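Local coordinates for Alpha/beta hydrolase (Pseudomonas aeruginosa PAO1, PDB 4R1D), which acts as a calcium-binding lipase of the alpha/beta hydrolase family, the toxic effector Tle4, held here by its immunity protein Tli4, at the calcium ion site and the interface of chains A and B. Numbering follows the deposited sequence. Chains: chain A, Uncharacterized protein; chain B, Uncharacterized protein.

Contact 1: the calcium ion site. Residues chain A 134, 152, 156, 202-204, 234. With CA (calcium ion), chain C.
This calcium site is assembled between the C-terminal end of helix 141-155 and the start of strand 201-206, in a lipase of the alpha/beta hydrolase family. The modelled coordination is sevenfold, with two waters among the ligands. A:Asp156 clasps the ion with both carboxylate oxygens, OD1 at 2.5 Å from the calcium ion, whereas A:Glu152 and A:Asp203 each offer one, OE2 and OD1. The backbone carbonyl O of A:Phe202 adds a main-chain ligand, 2.4 Å from the calcium ion. Hard, anionic carboxylates suit calcium, and three of them would more than balance its charge; A:Arg134 probably offsets the excess.

A:Glu152 reaches the ion with CG anti to its backbone N (chi1 -174°) and a bend at chi2 (86°). The rotation of its carboxylate is restrained by A:Arg134, whose NH1 and NH2 grip OE1 and OE2 end-on, in the guanidinium plane but from above the carboxylate plane. OE1 also accepts the backbone N of A:Val204 on its syn lone pair, 2.8 Å away. NH2 of A:Arg134 forms a salt bridge of 3.1 Å to OD1 of A:Asp203, whose CB lies over one guanidinium face, toward its rim. The hydroxyl OH of A:Tyr234, from helix 215-238, meets the anti lone pair of A:Asp203 OD2 at 2.5 Å, which should help keep OD1 turned to the metal. The ion thus pins helix 141-155 and the loop residue A:Asp156 to strand 201-206.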
loop_
_atom_site.group_PDB
_atom_site.type_symbol
_atom_site.label_atom_id
_atom_site.label_comp_id
_atom_site.label_asym_id
_atom_site.label_seq_id
_atom_site.Cartn_x
_atom_site.Cartn_y
_atom_site.Cartn_z
ATOM N N ARG A 134 14.975 7.093 -12.954
ATOM C CA ARG A 134 13.614 7.415 -13.390
ATOM C C ARG A 134 12.561 6.783 -12.477
ATOM O O ARG A 134 11.367 6.969 -12.701
ATOM C CB ARG A 134 13.356 6.929 -14.816
ATOM C CG ARG A 134 14.286 7.488 -15.878
ATOM C CD ARG A 134 13.815 8.805 -16.422
ATOM N NE ARG A 134 14.487 9.083 -17.693
ATOM C CZ ARG A 134 14.063 8.622 -18.865
ATOM N NH1 ARG A 134 12.959 7.875 -18.920
ATOM N NH2 ARG A 134 14.740 8.906 -19.977
ATOM N N GLU A 152 8.615 4.596 -23.814
ATOM C CA GLU A 152 9.894 5.294 -23.941
ATOM C C GLU A 152 10.453 5.118 -25.354
ATOM O O GLU A 152 10.835 6.094 -26.007
ATOM C CB GLU A 152 10.891 4.769 -22.905
ATOM C CG GLU A 152 12.210 5.532 -22.858
ATOM C CD GLU A 152 12.158 6.759 -21.963
ATOM O OE1 GLU A 152 11.363 6.792 -21.009
ATOM O OE2 GLU A 152 12.922 7.705 -22.206
ATOM N N ASP A 156 10.379 7.952 -28.386
ATOM C CA ASP A 156 11.725 8.361 -28.785
ATOM C C ASP A 156 11.967 8.064 -30.264
ATOM O O ASP A 156 13.016 8.404 -30.814
ATOM C CB ASP A 156 12.785 7.624 -27.953
ATOM C CG ASP A 156 12.933 8.188 -26.553
ATOM O OD1 ASP A 156 12.331 9.250 -26.278
ATOM O OD2 ASP A 156 13.660 7.574 -25.720
ATOM N N PHE A 202 10.266 12.875 -25.156
ATOM C CA PHE A 202 9.478 12.298 -24.080
ATOM C C PHE A 202 10.392 11.422 -23.247
ATOM O O PHE A 202 11.228 10.714 -23.790
ATOM C CB PHE A 202 8.342 11.451 -24.640
ATOM C CG PHE A 202 7.389 12.212 -25.520
ATOM C CD1 PHE A 202 6.223 12.753 -24.996
ATOM C CD2 PHE A 202 7.661 12.393 -26.870
ATOM C CE1 PHE A 202 5.341 13.452 -25.806
ATOM C CE2 PHE A 202 6.781 13.098 -27.686
ATOM C CZ PHE A 202 5.621 13.620 -27.154
ATOM N N ASP A 203 10.237 11.488 -21.933
ATOM C CA ASP A 203 10.926 10.588 -21.006
ATOM C C ASP A 203 9.898 10.103 -19.987
ATOM O O ASP A 203 9.136 10.911 -19.453
ATOM C CB ASP A 203 12.007 11.335 -20.228
ATOM C CG ASP A 203 13.242 11.648 -21.056
ATOM O OD1 ASP A 203 13.546 10.914 -22.018
ATOM O OD2 ASP A 203 13.937 12.627 -20.711
ATOM N N VAL A 204 9.888 8.806 -19.705
ATOM C CA VAL A 204 8.919 8.256 -18.749
ATOM C C VAL A 204 9.516 8.194 -17.347
ATOM O O VAL A 204 10.536 7.538 -17.136
ATOM C CB VAL A 204 8.486 6.838 -19.144
ATOM C CG1 VAL A 204 7.458 6.294 -18.143
ATOM C CG2 VAL A 204 7.904 6.826 -20.584
ATOM N N TYR A 234 15.676 18.313 -15.557
ATOM C CA TYR A 234 15.722 19.018 -16.841
ATOM C C TYR A 234 16.300 20.423 -16.687
ATOM O O TYR A 234 17.006 20.906 -17.575
ATOM C CB TYR A 234 14.349 19.045 -17.526
ATOM C CG TYR A 234 13.914 17.653 -17.891
ATOM C CD1 TYR A 234 14.463 17.001 -18.990
ATOM C CD2 TYR A 234 12.999 16.963 -17.109
ATOM C CE1 TYR A 234 14.091 15.707 -19.310
ATOM C CE2 TYR A 234 12.630 15.676 -17.419
ATOM C CZ TYR A 234 13.170 15.055 -18.515
ATOM O OH TYR A 234 12.788 13.765 -18.814
HETATM CA CA CA C . 13.211 9.384 -23.926
HETATM O O HOH W 1 15.583 8.694 -23.202
HETATM O O HOH W 2 14.609 11.293 -25.093
#

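Contact 2: the interface of chains A and B. Residues chain A 82-85, 141; chain B 206, 233-234, 265.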
loop_
_atom_site.group_PDB
_atom_site.type_symbol
_atom_site.label_atom_id
_atom_site.label_comp_id
_atom_site.label_asym_id
_atom_site.label_seq_id
_atom_site.Cartn_x
_atom_site.Cartn_y
_atom_site.Cartn_z
ATOM N N ASP A 82 6.553 -18.371 -11.066
ATOM C CA ASP A 82 7.271 -18.606 -12.316
ATOM C C ASP A 82 8.673 -18.012 -12.303
ATOM O O ASP A 82 9.394 -18.082 -13.298
ATOM C CB ASP A 82 6.480 -18.046 -13.506
ATOM C CG ASP A 82 6.270 -16.538 -13.417
ATOM O OD1 ASP A 82 5.329 -16.030 -14.062
ATOM O OD2 ASP A 82 7.041 -15.857 -12.708
ATOM N N ASP A 83 9.056 -17.419 -11.179
ATOM C CA ASP A 83 10.370 -16.809 -11.078
ATOM C C ASP A 83 10.944 -16.976 -9.681
ATOM O O ASP A 83 10.340 -16.563 -8.700
ATOM C CB ASP A 83 10.304 -15.326 -11.435
ATOM C CG ASP A 83 11.662 -14.679 -11.416
ATOM O OD1 ASP A 83 12.463 -14.969 -12.336
ATOM O OD2 ASP A 83 11.935 -13.900 -10.478
ATOM N N LEU A 84 12.121 -17.580 -9.596
ATOM C CA LEU A 84 12.727 -17.865 -8.298
ATOM C C LEU A 84 12.876 -16.634 -7.393
ATOM O O LEU A 84 12.480 -16.662 -6.228
ATOM C CB LEU A 84 14.078 -18.552 -8.505
ATOM C CG LEU A 84 14.828 -18.984 -7.254
ATOM C CD1 LEU A 84 15.685 -20.194 -7.585
ATOM C CD2 LEU A 84 15.664 -17.839 -6.674
ATOM N N PHE A 85 13.453 -15.555 -7.914
ATOM C CA PHE A 85 13.700 -14.391 -7.078
ATOM C C PHE A 85 12.423 -13.667 -6.693
ATOM O O PHE A 85 12.339 -13.097 -5.613
ATOM C CB PHE A 85 14.700 -13.436 -7.717
ATOM C CG PHE A 85 16.118 -13.766 -7.384
ATOM C CD1 PHE A 85 16.596 -13.574 -6.095
ATOM C CD2 PHE A 85 16.974 -14.275 -8.349
ATOM C CE1 PHE A 85 17.905 -13.876 -5.773
ATOM C CE2 PHE A 85 18.283 -14.587 -8.031
ATOM C CZ PHE A 85 18.749 -14.387 -6.743
ATOM N N ARG A 141 7.399 -5.130 -11.336
ATOM C CA ARG A 141 8.149 -5.160 -12.590
ATOM C C ARG A 141 7.349 -5.661 -13.793
ATOM O O ARG A 141 7.246 -4.970 -14.803
ATOM C CB ARG A 141 9.438 -5.968 -12.446
ATOM C CG ARG A 141 10.133 -6.105 -13.780
ATOM C CD ARG A 141 11.621 -6.208 -13.644
ATOM N NE ARG A 141 12.023 -7.197 -12.662
ATOM C CZ ARG A 141 11.695 -8.483 -12.699
ATOM N NH1 ARG A 141 10.926 -8.952 -13.667
ATOM N NH2 ARG A 141 12.137 -9.299 -11.752
ATOM N N PHE B 206 11.029 -24.582 -8.030
ATOM C CA PHE B 206 12.346 -24.091 -8.439
ATOM C C PHE B 206 13.482 -25.018 -8.009
ATOM O O PHE B 206 13.780 -25.138 -6.823
ATOM C CB PHE B 206 12.591 -22.681 -7.882
ATOM C CG PHE B 206 11.515 -21.689 -8.243
ATOM C CD1 PHE B 206 11.415 -21.191 -9.534
ATOM C CD2 PHE B 206 10.601 -21.256 -7.291
ATOM C CE1 PHE B 206 10.425 -20.285 -9.874
ATOM C CE2 PHE B 206 9.612 -20.343 -7.621
ATOM C CZ PHE B 206 9.521 -19.860 -8.915
ATOM N N ASP B 233 19.753 -18.228 -9.201
ATOM C CA ASP B 233 19.173 -18.030 -10.528
ATOM C C ASP B 233 19.864 -16.845 -11.173
ATOM O O ASP B 233 20.259 -15.905 -10.489
ATOM C CB ASP B 233 17.668 -17.768 -10.437
ATOM C CG ASP B 233 16.966 -17.919 -11.777
ATOM O OD1 ASP B 233 15.853 -17.375 -11.935
ATOM O OD2 ASP B 233 17.525 -18.589 -12.674
ATOM N N LYS B 234 20.015 -16.888 -12.493
ATOM C CA LYS B 234 20.629 -15.777 -13.214
ATOM C C LYS B 234 22.070 -15.552 -12.780
ATOM O O LYS B 234 22.625 -14.471 -12.967
ATOM C CB LYS B 234 19.829 -14.486 -12.997
ATOM C CG LYS B 234 18.359 -14.595 -13.354
ATOM C CD LYS B 234 17.631 -13.263 -13.174
ATOM C CE LYS B 234 16.136 -13.438 -13.409
ATOM N NZ LYS B 234 15.334 -12.209 -13.137
ATOM N N GLU B 265 16.926 -10.192 -5.032
ATOM C CA GLU B 265 17.511 -10.021 -6.355
ATOM C C GLU B 265 18.153 -8.646 -6.493
ATOM O O GLU B 265 17.567 -7.641 -6.108
ATOM C CB GLU B 265 16.441 -10.217 -7.429
ATOM C CG GLU B 265 16.969 -10.113 -8.852
ATOM C CD GLU B 265 15.963 -10.571 -9.899
ATOM O OE1 GLU B 265 14.797 -10.851 -9.551
ATOM O OE2 GLU B 265 16.344 -10.648 -11.085
HETATM O O HOH W 3 14.053 -11.278 -4.544
HETATM O O HOH W 4 14.705 -15.423 -10.526
HETATM O O HOH W 5 13.446 -18.414 -12.014
#
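Residues of Tli4 pack against the start of Tle4 helix 84-95, in a patch of the interface where packing and bridging waters, rather than direct hydrogen bonds, join the chains. The ring of B:Phe206 lies flat against the backbone at the helix start, with CA of A:Leu84 over its centre, 3.7 Å from the centroid, as a CH-pi contact. A flat phenyl face suits this stretch, since it can lie against the backbone from A:Asp83 to A:Leu84 and accept the C-H of A:Leu84 CA. A:Phe85 is held on two sides: CG of B:Glu265 sits over one ring face, offset toward the rim, while the carbonyl O of B:Asp233 meets the ring edge in plane, 3.4 Å from CE2. The opposite face is covered by CD2 of its own neighbour, A:Leu84.

B:Asp233, with CG anti to its backbone N (chi1 -165°), turns OD1 toward the N-terminal end of the helix. There it holds two waters, which take the first-turn amides: one is 2.9 Å from A:Leu84 N, the other 2.9 Å from A:Phe85 N. A carboxylate fits here, since its charge would complement the helix dipole. A third water joins A:Phe85 O to B:Glu265 N.

The extended B:Glu265 packs its methylenes on A:Phe85 and carries its carboxylate to A:Arg141, whose NH2 makes a long salt bridge of 3.8 Å to OE1, the two flat groups 71° apart. Behind it, B:Lys234, straight beyond CG, probably steadies the same carboxylate and may temper its repulsion from A:Asp83: its NZ makes a salt bridge of 2.8 Å to B:Glu265 OE2, on the syn lone pair.

About 28 Å separates the C-alpha centres of contact 1 and contact 2, and they have no residue in common. Helix 141-155 of chain A nevertheless runs between them: A:Arg141, in its first turn, faces Tli4 in contact 2, whereas A:Glu152, near its other end, serves the calcium in contact 1. By anchoring that end, the ion may help keep the helix in place for the immunity protein, although the structure alone does not show such coupling. Chain B contributes only to contact 2, so contact 1 belongs to the framework of Tle4 itself and contact 2 to its recognition by Tli4.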